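Local coordinates for protein peroxiredoxin HYR1 (PDB 3CMI) that reduces hydroperoxides with electrons from thioredoxin and, as a sensor of hydroperoxide stress, oxidises and thereby activates the transcription factor YAP1, at residues E52-Y60 with K155-E164; Y115-S123 with F138-R149. All coordinates share one frame; numbering follows the deposited sequence.

In the fold
Both contacts join parts of one thioredoxin-like domain built round the four-strand sheet 65-72, 34-41, 137-140, 146-150. From the N terminus the chain forms strand 34-41, then helix 47-60, whose residues 52-60 meet residues 155-164 in contact 1 and so close a loop of 94 residues. Within that loop lies contact 2, a shorter closure in which helix 113-121 and the residues just after it pack on the hairpin of strands 137-140 and 146-150. The centres of the two contacts are about 17 Å apart, on opposite faces of the sheet. They meet through L139 and Y147, which turn from the hairpin towards T162 and I163 of helix 160-167.

Contact 1: residues E52-Y60 with K155-E164; sequences ELEALYKRY and KPSSLSETIE
E52, L56 and Y60, spaced one turn apart on helix 52-60, face residues 155-164, where a 3-10 turn leads into a helix whose axis passes 12.0 Å from the first at -31°, the two running in roughly the same direction. The carboxylate of E52 spans the start of that turn. Its OE2 accepts from S157 OG at 3.2 Å, met from above the carboxylate plane, and more weakly from the S157 backbone N, while OE1 forms a salt bridge with K155 NZ at 3.5 Å. The lysine chain bends at chi2 and chi3, bringing its amino group back to this oxygen. The P156 ring crosses both E52 and L53 at about a right angle, its CG touching L53 CD2 at 3.8 Å.

One turn further on, L56 and I163 reach toward each other tip to tip, L56 CD2 to I163 CD1 at 3.6 Å. The leucine CG stands opposite the backbone N (chi1 -161°), and its CD1 also touches P156 O. Y60 closes the far end. Its OH donates to the anti lone pair of E164 OE2 at 2.7 Å, with ring and carboxylate planes 68° apart. S160 CB approaches the same hydroxyl at the ring's edge, I163 CG2 lies more distantly over one face, and R59 CG, from the tyrosine's own helix, packs 3.5 Å above the opposite one.

Beneath the contact, I163 and Y60 reach F65 of strand 65-72, and I163 and T162 rest on L139 of strand 137-140. An apolar seam thus joins the helices here, with polar pairs at its ends. Two helices packed side by side on one face of a central sheet are characteristic of the thioredoxin fold to which glutathione peroxidases belong.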
loop_
_atom_site.group_PDB
_atom_site.type_symbol
_atom_site.label_atom_id
_atom_site.label_comp_id
_atom_site.label_asym_id
_atom_site.label_seq_id
_atom_site.Cartn_x
_atom_site.Cartn_y
_atom_site.Cartn_z
ATOM N N GLU A 52 13.400 0.341 5.083
ATOM C CA GLU A 52 12.718 -0.877 5.526
ATOM C C GLU A 52 11.770 -1.438 4.462
ATOM O O GLU A 52 11.702 -2.652 4.269
ATOM C CB GLU A 52 11.980 -0.658 6.855
ATOM C CG GLU A 52 12.882 -0.714 8.087
ATOM C CD GLU A 52 12.151 -1.150 9.358
ATOM O OE1 GLU A 52 12.424 -0.569 10.434
ATOM O OE2 GLU A 52 11.316 -2.082 9.291
ATOM N N LEU A 53 11.048 -0.550 3.776
ATOM C CA LEU A 53 10.149 -0.947 2.693
ATOM C C LEU A 53 10.922 -1.552 1.530
ATOM O O LEU A 53 10.539 -2.598 1.004
ATOM C CB LEU A 53 9.321 0.245 2.206
ATOM C CG LEU A 53 8.230 0.768 3.143
ATOM C CD1 LEU A 53 7.800 2.156 2.709
ATOM C CD2 LEU A 53 7.041 -0.189 3.211
ATOM N N GLU A 54 12.007 -0.886 1.140
ATOM C CA GLU A 54 12.882 -1.353 0.065
ATOM C C GLU A 54 13.479 -2.726 0.378
ATOM O O GLU A 54 13.572 -3.580 -0.508
ATOM C CB GLU A 54 13.982 -0.322 -0.214
ATOM C CG GLU A 54 14.929 -0.654 -1.384
ATOM C CD GLU A 54 14.241 -0.730 -2.746
ATOM O OE1 GLU A 54 14.904 -1.168 -3.703
ATOM O OE2 GLU A 54 13.053 -0.363 -2.873
ATOM N N ALA A 55 13.860 -2.938 1.640
ATOM C CA ALA A 55 14.386 -4.222 2.090
ATOM C C ALA A 55 13.335 -5.326 1.952
ATOM O O ALA A 55 13.644 -6.429 1.511
ATOM C CB ALA A 55 14.899 -4.130 3.534
ATOM N N LEU A 56 12.095 -5.017 2.327
ATOM C CA LEU A 56 10.975 -5.944 2.177
ATOM C C LEU A 56 10.779 -6.308 0.708
ATOM O O LEU A 56 10.656 -7.486 0.357
ATOM C CB LEU A 56 9.695 -5.310 2.731
ATOM C CG LEU A 56 8.506 -6.200 3.101
ATOM C CD1 LEU A 56 8.826 -7.069 4.319
ATOM C CD2 LEU A 56 7.281 -5.329 3.363
ATOM N N TYR A 57 10.781 -5.286 -0.144
ATOM C CA TYR A 57 10.593 -5.457 -1.579
ATOM C C TYR A 57 11.705 -6.296 -2.193
ATOM O O TYR A 57 11.429 -7.259 -2.907
ATOM C CB TYR A 57 10.500 -4.093 -2.270
ATOM C CG TYR A 57 10.297 -4.149 -3.769
ATOM C CD1 TYR A 57 9.142 -4.715 -4.321
ATOM C CD2 TYR A 57 11.246 -3.607 -4.639
ATOM C CE1 TYR A 57 8.947 -4.752 -5.700
ATOM C CE2 TYR A 57 11.062 -3.648 -6.018
ATOM C CZ TYR A 57 9.914 -4.223 -6.539
ATOM O OH TYR A 57 9.730 -4.256 -7.906
ATOM N N LYS A 58 12.955 -5.930 -1.915
ATOM C CA LYS A 58 14.111 -6.690 -2.399
ATOM C C LYS A 58 14.031 -8.158 -1.977
ATOM O O LYS A 58 14.292 -9.064 -2.772
ATOM C CB LYS A 58 15.416 -6.074 -1.885
ATOM C CG LYS A 58 15.752 -4.726 -2.496
ATOM C CD LYS A 58 17.189 -4.337 -2.183
ATOM C CE LYS A 58 17.558 -3.001 -2.814
ATOM N NZ LYS A 58 17.448 -3.006 -4.308
ATOM N N ARG A 59 13.645 -8.387 -0.729
ATOM C CA ARG A 59 13.613 -9.737 -0.181
ATOM C C ARG A 59 12.607 -10.660 -0.881
ATOM O O ARG A 59 12.937 -11.801 -1.232
ATOM C CB ARG A 59 13.361 -9.694 1.329
ATOM C CG ARG A 59 13.056 -11.046 1.907
ATOM C CD ARG A 59 13.450 -11.178 3.356
ATOM N NE ARG A 59 13.957 -12.528 3.506
ATOM C CZ ARG A 59 15.212 -12.851 3.778
ATOM N NH1 ARG A 59 16.129 -11.925 4.013
ATOM N NH2 ARG A 59 15.532 -14.128 3.862
ATOM N N TYR A 60 11.409 -10.135 -1.120
ATOM C CA TYR A 60 10.260 -10.947 -1.514
ATOM C C TYR A 60 9.757 -10.761 -2.940
ATOM O O TYR A 60 8.915 -11.535 -3.398
ATOM C CB TYR A 60 9.099 -10.699 -0.549
ATOM C CG TYR A 60 9.354 -11.196 0.855
ATOM C CD1 TYR A 60 9.544 -12.554 1.111
ATOM C CD2 TYR A 60 9.391 -10.309 1.931
ATOM C CE1 TYR A 60 9.768 -13.016 2.404
ATOM C CE2 TYR A 60 9.617 -10.764 3.233
ATOM C CZ TYR A 60 9.803 -12.113 3.456
ATOM O OH TYR A 60 10.036 -12.568 4.729
ATOM N N LYS A 155 6.452 -1.592 11.888
ATOM C CA LYS A 155 7.562 -1.590 10.946
ATOM C C LYS A 155 7.329 -2.629 9.848
ATOM O O LYS A 155 6.768 -3.692 10.116
ATOM C CB LYS A 155 8.889 -1.821 11.673
ATOM C CG LYS A 155 9.012 -1.054 12.993
ATOM C CD LYS A 155 10.317 -0.260 13.097
ATOM C CE LYS A 155 10.186 1.120 12.430
ATOM N NZ LYS A 155 11.379 1.993 12.658
ATOM N N PRO A 156 7.720 -2.306 8.597
ATOM C CA PRO A 156 7.515 -3.220 7.473
ATOM C C PRO A 156 8.071 -4.620 7.728
ATOM O O PRO A 156 7.427 -5.609 7.374
ATOM C CB PRO A 156 8.268 -2.533 6.325
ATOM C CG PRO A 156 8.201 -1.093 6.663
ATOM C CD PRO A 156 8.356 -1.049 8.160
ATOM N N SER A 157 9.245 -4.698 8.351
ATOM C CA SER A 157 9.878 -5.975 8.697
ATOM C C SER A 157 8.982 -6.877 9.557
ATOM O O SER A 157 9.031 -8.105 9.441
ATOM C CB SER A 157 11.211 -5.724 9.407
ATOM O OG SER A 157 11.025 -4.949 10.584
ATOM N N SER A 158 8.160 -6.267 10.409
ATOM C CA SER A 158 7.245 -7.003 11.291
ATOM C C SER A 158 6.143 -7.767 10.542
ATOM O O SER A 158 5.493 -8.654 11.109
ATOM C CB SER A 158 6.625 -6.047 12.308
ATOM O OG SER A 158 7.592 -5.650 13.266
ATOM N N LEU A 159 5.953 -7.410 9.272
ATOM C CA LEU A 159 4.935 -7.991 8.396
ATOM C C LEU A 159 5.446 -9.183 7.581
ATOM O O LEU A 159 4.672 -9.810 6.851
ATOM C CB LEU A 159 4.437 -6.917 7.415
ATOM C CG LEU A 159 3.191 -6.055 7.654
ATOM C CD1 LEU A 159 2.970 -5.653 9.114
ATOM C CD2 LEU A 159 3.226 -4.825 6.734
ATOM N N SER A 160 6.741 -9.484 7.692
ATOM C CA SER A 160 7.367 -10.495 6.838
ATOM C C SER A 160 6.710 -11.875 6.962
ATOM O O SER A 160 6.419 -12.517 5.950
ATOM C CB SER A 160 8.883 -10.560 7.072
ATOM O OG SER A 160 9.197 -11.069 8.359
ATOM N N GLU A 161 6.456 -12.307 8.197
ATOM C CA GLU A 161 5.815 -13.601 8.471
ATOM C C GLU A 161 4.394 -13.714 7.915
ATOM O O GLU A 161 4.013 -14.751 7.370
ATOM C CB GLU A 161 5.826 -13.903 9.973
ATOM C CG GLU A 161 7.193 -14.293 10.515
ATOM C CD GLU A 161 7.680 -15.626 9.980
ATOM O OE1 GLU A 161 8.818 -15.683 9.478
ATOM O OE2 GLU A 161 6.927 -16.615 10.058
ATOM N N THR A 162 3.618 -12.645 8.058
ATOM C CA THR A 162 2.293 -12.560 7.458
ATOM C C THR A 162 2.376 -12.573 5.923
ATOM O O THR A 162 1.578 -13.233 5.256
ATOM C CB THR A 162 1.558 -11.289 7.935
ATOM O OG1 THR A 162 1.458 -11.306 9.362
ATOM C CG2 THR A 162 0.154 -11.191 7.325
ATOM N N ILE A 163 3.342 -11.843 5.369
ATOM C CA ILE A 163 3.575 -11.852 3.916
ATOM C C ILE A 163 3.900 -13.268 3.441
ATOM O O ILE A 163 3.383 -13.716 2.416
ATOM C CB ILE A 163 4.664 -10.827 3.482
ATOM C CG1 ILE A 163 4.149 -9.397 3.680
ATOM C CG2 ILE A 163 5.056 -10.999 1.995
ATOM C CD1 ILE A 163 5.220 -8.321 3.601
ATOM N N GLU A 164 4.722 -13.979 4.211
ATOM C CA GLU A 164 5.125 -15.337 3.847
ATOM C C GLU A 164 3.950 -16.313 3.792
ATOM O O GLU A 164 3.891 -17.138 2.882
ATOM C CB GLU A 164 6.254 -15.856 4.755
ATOM C CG GLU A 164 7.598 -15.223 4.406
ATOM C CD GLU A 164 8.796 -15.872 5.070
ATOM O OE1 GLU A 164 8.714 -17.047 5.497
ATOM O OE2 GLU A 164 9.844 -15.195 5.148
#

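Contact 2: residues Y115-S123 with F138-R149; sequences YKFLKSQKS and FLVDKKGKVYER
L118 of helix 115-121 presses against F138 and V146 of the hairpin formed by strands 138-140 and 146-149, which the helix crosses at 86° and 85°. The helix backbone sets L118 CB over one face of the F138 ring, a CH-pi contact 3.9 Å from the centroid; chi1 of -70° then turns the branch so that CD1 lies against CG and CD1 of the ring and CD2 reaches V146 CG2. The opposite face of the phenyl ring is taken by R149 CG, so the ring is sandwiched between a helix leucine and a strand arginine.

R149 is extended from CG to NE, its CG anti to the backbone N, and this lays the guanidinium along the ring, F138 CZ 3.6 Å above its plane, and brings NH1 to K122. NH1 donates to K122 O at 2.9 Å, nearly in the guanidinium plane and on a carbonyl lone pair. S123 OG, itself bonded to K119 O, lies 3.0 Å from the same NH1, and NH2 has partners beyond the contact in E136 and the R129 carbonyl. K122 bends at chi2 and lays its chain over the strand: CB touches R149 CB, CG passes E148 OE2 and CE lies 3.3 Å from Y147 O. That OE2 accepts from R149 N at 2.8 Å through its anti lone pair. Further along, V146 CG2 touches Q121 CB and, obliquely, F117 CE2; Q121 CG lies over one face of the F117 ring, toward its rim.

Y147 and E148 both face L139 in a classic beta bulge. Helix 113-121 covers one face of the sheet, Y115 reaching I37 and N39 of strand 34-41 and stacking edge-to-face on F70 of strand 65-72, while L139 and Y147 point to the other face and pack on helix 160-167.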
loop_
_atom_site.group_PDB
_atom_site.type_symbol
_atom_site.label_atom_id
_atom_site.label_comp_id
_atom_site.label_asym_id
_atom_site.label_seq_id
_atom_site.Cartn_x
_atom_site.Cartn_y
_atom_site.Cartn_z
ATOM N N TYR A 115 -7.962 4.396 -2.097
ATOM C CA TYR A 115 -8.112 4.527 -0.658
ATOM C C TYR A 115 -9.562 4.446 -0.202
ATOM O O TYR A 115 -9.839 3.973 0.908
ATOM C CB TYR A 115 -7.355 5.750 -0.132
ATOM C CG TYR A 115 -5.901 5.395 0.091
ATOM C CD1 TYR A 115 -5.429 5.094 1.366
ATOM C CD2 TYR A 115 -5.015 5.286 -0.984
ATOM C CE1 TYR A 115 -4.101 4.727 1.573
ATOM C CE2 TYR A 115 -3.678 4.915 -0.788
ATOM C CZ TYR A 115 -3.230 4.640 0.488
ATOM O OH TYR A 115 -1.918 4.278 0.691
ATOM N N LYS A 116 -10.483 4.864 -1.069
ATOM C CA LYS A 116 -11.902 4.627 -0.826
ATOM C C LYS A 116 -12.155 3.120 -0.701
ATOM O O LYS A 116 -12.765 2.666 0.268
ATOM C CB LYS A 116 -12.764 5.230 -1.941
ATOM C CG LYS A 116 -14.252 5.269 -1.621
ATOM C CD LYS A 116 -15.064 5.796 -2.795
ATOM C CE LYS A 116 -16.552 5.822 -2.478
ATOM N NZ LYS A 116 -17.351 6.457 -3.581
ATOM N N PHE A 117 -11.660 2.355 -1.675
ATOM C CA PHE A 117 -11.823 0.901 -1.674
ATOM C C PHE A 117 -11.166 0.224 -0.471
ATOM O O PHE A 117 -11.783 -0.624 0.174
ATOM C CB PHE A 117 -11.307 0.270 -2.974
ATOM C CG PHE A 117 -11.170 -1.228 -2.897
ATOM C CD1 PHE A 117 -12.297 -2.050 -2.973
ATOM C CD2 PHE A 117 -9.924 -1.815 -2.709
ATOM C CE1 PHE A 117 -12.176 -3.435 -2.885
ATOM C CE2 PHE A 117 -9.793 -3.199 -2.614
ATOM C CZ PHE A 117 -10.920 -4.009 -2.707
ATOM N N LEU A 118 -9.916 0.587 -0.186
ATOM C CA LEU A 118 -9.178 -0.028 0.915
ATOM C C LEU A 118 -9.891 0.157 2.248
ATOM O O LEU A 118 -10.092 -0.811 2.982
ATOM C CB LEU A 118 -7.730 0.473 0.976
ATOM C CG LEU A 118 -6.804 -0.005 -0.160
ATOM C CD1 LEU A 118 -5.435 0.678 -0.087
ATOM C CD2 LEU A 118 -6.649 -1.528 -0.174
ATOM N N LYS A 119 -10.311 1.385 2.539
ATOM C CA LYS A 119 -11.007 1.688 3.796
ATOM C C LYS A 119 -12.356 0.982 3.941
ATOM O O LYS A 119 -12.777 0.678 5.060
ATOM C CB LYS A 119 -11.143 3.200 3.985
ATOM C CG LYS A 119 -9.897 3.828 4.594
ATOM C CD LYS A 119 -9.465 5.095 3.869
ATOM C CE LYS A 119 -10.281 6.286 4.272
ATOM N NZ LYS A 119 -9.771 7.557 3.675
ATOM N N SER A 120 -13.023 0.709 2.817
ATOM C CA SER A 120 -14.293 -0.029 2.822
ATOM C C SER A 120 -14.104 -1.494 3.216
ATOM O O SER A 120 -15.039 -2.137 3.702
ATOM C CB SER A 120 -14.983 0.052 1.461
ATOM O OG SER A 120 -14.371 -0.823 0.524
ATOM N N GLN A 121 -12.895 -2.013 2.996
ATOM C CA GLN A 121 -12.566 -3.398 3.338
ATOM C C GLN A 121 -12.012 -3.525 4.752
ATOM O O GLN A 121 -12.275 -4.519 5.443
ATOM C CB GLN A 121 -11.560 -3.988 2.339
ATOM C CG GLN A 121 -12.004 -3.960 0.876
ATOM C CD GLN A 121 -13.340 -4.636 0.657
ATOM O OE1 GLN A 121 -14.328 -3.981 0.332
ATOM N NE2 GLN A 121 -13.386 -5.945 0.856
ATOM N N LYS A 122 -11.230 -2.531 5.176
ATOM C CA LYS A 122 -10.581 -2.593 6.486
ATOM C C LYS A 122 -10.586 -1.237 7.201
ATOM O O LYS A 122 -9.804 -0.345 6.883
ATOM C CB LYS A 122 -9.159 -3.169 6.358
ATOM C CG LYS A 122 -8.861 -4.381 7.270
ATOM C CD LYS A 122 -9.588 -5.662 6.807
ATOM C CE LYS A 122 -9.248 -6.854 7.680
ATOM N NZ LYS A 122 -10.192 -8.013 7.516
ATOM N N SER A 123 -11.507 -1.092 8.148
ATOM C CA SER A 123 -11.577 0.064 9.044
ATOM C C SER A 123 -12.128 -0.418 10.376
ATOM O O SER A 123 -12.807 -1.443 10.427
ATOM C CB SER A 123 -12.505 1.142 8.475
ATOM O OG SER A 123 -11.858 1.919 7.488
ATOM N N PHE A 138 -1.625 -1.477 4.006
ATOM C CA PHE A 138 -2.668 -2.461 3.734
ATOM C C PHE A 138 -2.036 -3.632 3.000
ATOM O O PHE A 138 -1.333 -3.443 2.007
ATOM C CB PHE A 138 -3.767 -1.879 2.838
ATOM C CG PHE A 138 -4.559 -0.758 3.459
ATOM C CD1 PHE A 138 -4.059 0.545 3.485
ATOM C CD2 PHE A 138 -5.840 -0.990 3.952
ATOM C CE1 PHE A 138 -4.810 1.589 4.031
ATOM C CE2 PHE A 138 -6.595 0.047 4.491
ATOM C CZ PHE A 138 -6.077 1.336 4.538
ATOM N N LEU A 139 -2.293 -4.843 3.484
ATOM C CA LEU A 139 -1.784 -6.045 2.845
ATOM C C LEU A 139 -2.915 -6.712 2.066
ATOM O O LEU A 139 -4.000 -6.946 2.610
ATOM C CB LEU A 139 -1.205 -6.983 3.908
ATOM C CG LEU A 139 -0.092 -7.985 3.604
ATOM C CD1 LEU A 139 1.053 -7.403 2.770
ATOM C CD2 LEU A 139 0.430 -8.546 4.919
ATOM N N VAL A 140 -2.658 -7.001 0.791
ATOM C CA VAL A 140 -3.657 -7.571 -0.113
ATOM C C VAL A 140 -3.311 -9.000 -0.568
ATOM O O VAL A 140 -2.162 -9.311 -0.894
ATOM C CB VAL A 140 -3.899 -6.638 -1.342
ATOM C CG1 VAL A 140 -4.931 -7.225 -2.295
ATOM C CG2 VAL A 140 -4.339 -5.246 -0.882
ATOM N N ASP A 141 -4.344 -9.841 -0.568
ATOM C CA ASP A 141 -4.368 -11.241 -1.036
ATOM C C ASP A 141 -3.790 -11.450 -2.441
ATOM O O ASP A 141 -3.682 -10.503 -3.227
ATOM C CB ASP A 141 -5.851 -11.646 -1.110
ATOM C CG ASP A 141 -6.113 -13.054 -0.669
ATOM O OD1 ASP A 141 -5.674 -13.992 -1.363
ATOM O OD2 ASP A 141 -6.805 -13.224 0.355
ATOM N N LYS A 142 -3.451 -12.703 -2.753
ATOM C CA LYS A 142 -3.170 -13.120 -4.133
ATOM C C LYS A 142 -4.445 -13.175 -4.990
ATOM O O LYS A 142 -4.374 -13.186 -6.223
ATOM C CB LYS A 142 -2.468 -14.478 -4.165
ATOM C CG LYS A 142 -0.976 -14.413 -3.899
ATOM C CD LYS A 142 -0.319 -15.773 -4.074
ATOM C CE LYS A 142 1.201 -15.665 -4.017
ATOM N NZ LYS A 142 1.789 -14.937 -5.189
ATOM N N LYS A 143 -5.598 -13.228 -4.325
ATOM C CA LYS A 143 -6.897 -13.224 -4.999
ATOM C C LYS A 143 -7.506 -11.816 -5.015
ATOM O O LYS A 143 -8.580 -11.599 -5.582
ATOM C CB LYS A 143 -7.860 -14.223 -4.342
ATOM C CG LYS A 143 -7.445 -15.691 -4.460
ATOM C CD LYS A 143 -8.451 -16.605 -3.765
ATOM C CE LYS A 143 -7.930 -18.033 -3.607
ATOM N NZ LYS A 143 -7.895 -18.800 -4.885
ATOM N N GLY A 144 -6.812 -10.867 -4.389
ATOM C CA GLY A 144 -7.206 -9.458 -4.410
ATOM C C GLY A 144 -8.005 -8.986 -3.211
ATOM O O GLY A 144 -8.520 -7.871 -3.209
ATOM N N LYS A 145 -8.106 -9.835 -2.193
ATOM C CA LYS A 145 -8.853 -9.523 -0.980
ATOM C C LYS A 145 -7.946 -8.902 0.082
ATOM O O LYS A 145 -6.875 -9.430 0.387
ATOM C CB LYS A 145 -9.539 -10.783 -0.436
ATOM C CG LYS A 145 -10.592 -11.366 -1.372
ATOM C CD LYS A 145 -11.231 -12.617 -0.792
ATOM C CE LYS A 145 -12.148 -13.307 -1.806
ATOM N NZ LYS A 145 -13.453 -12.597 -2.001
ATOM N N VAL A 146 -8.380 -7.777 0.642
ATOM C CA VAL A 146 -7.604 -7.092 1.670
ATOM C C VAL A 146 -7.549 -7.956 2.935
ATOM O O VAL A 146 -8.583 -8.320 3.503
ATOM C CB VAL A 146 -8.159 -5.683 1.981
ATOM C CG1 VAL A 146 -7.229 -4.943 2.932
ATOM C CG2 VAL A 146 -8.353 -4.875 0.686
ATOM N N TYR A 147 -6.329 -8.295 3.345
ATOM C CA TYR A 147 -6.098 -9.176 4.487
ATOM C C TYR A 147 -6.131 -8.417 5.810
ATOM O O TYR A 147 -6.769 -8.860 6.771
ATOM C CB TYR A 147 -4.763 -9.918 4.333
ATOM C CG TYR A 147 -4.450 -10.857 5.479
ATOM C CD1 TYR A 147 -3.539 -10.496 6.474
ATOM C CD2 TYR A 147 -5.072 -12.104 5.575
ATOM C CE1 TYR A 147 -3.253 -11.353 7.533
ATOM C CE2 TYR A 147 -4.788 -12.974 6.635
ATOM C CZ TYR A 147 -3.878 -12.588 7.608
ATOM O OH TYR A 147 -3.588 -13.436 8.655
ATOM N N GLU A 148 -5.433 -7.282 5.856
ATOM C CA GLU A 148 -5.315 -6.493 7.081
ATOM C C GLU A 148 -4.734 -5.102 6.838
ATOM O O GLU A 148 -3.963 -4.880 5.896
ATOM C CB GLU A 148 -4.471 -7.245 8.127
ATOM C CG GLU A 148 -4.492 -6.662 9.548
ATOM C CD GLU A 148 -5.897 -6.463 10.103
ATOM O OE1 GLU A 148 -6.345 -7.337 10.865
ATOM O OE2 GLU A 148 -6.555 -5.445 9.768
ATOM N N ARG A 149 -5.130 -4.178 7.709
ATOM C CA ARG A 149 -4.629 -2.813 7.749
ATOM C C ARG A 149 -3.732 -2.645 8.984
ATOM O O ARG A 149 -4.090 -3.070 10.088
ATOM C CB ARG A 149 -5.819 -1.860 7.805
ATOM C CG ARG A 149 -5.506 -0.379 7.855
ATOM C CD ARG A 149 -6.816 0.379 8.043
ATOM N NE ARG A 149 -6.639 1.821 8.139
ATOM C CZ ARG A 149 -7.614 2.707 7.962
ATOM N NH1 ARG A 149 -8.840 2.306 7.653
ATOM N NH2 ARG A 149 -7.359 4.002 8.084
#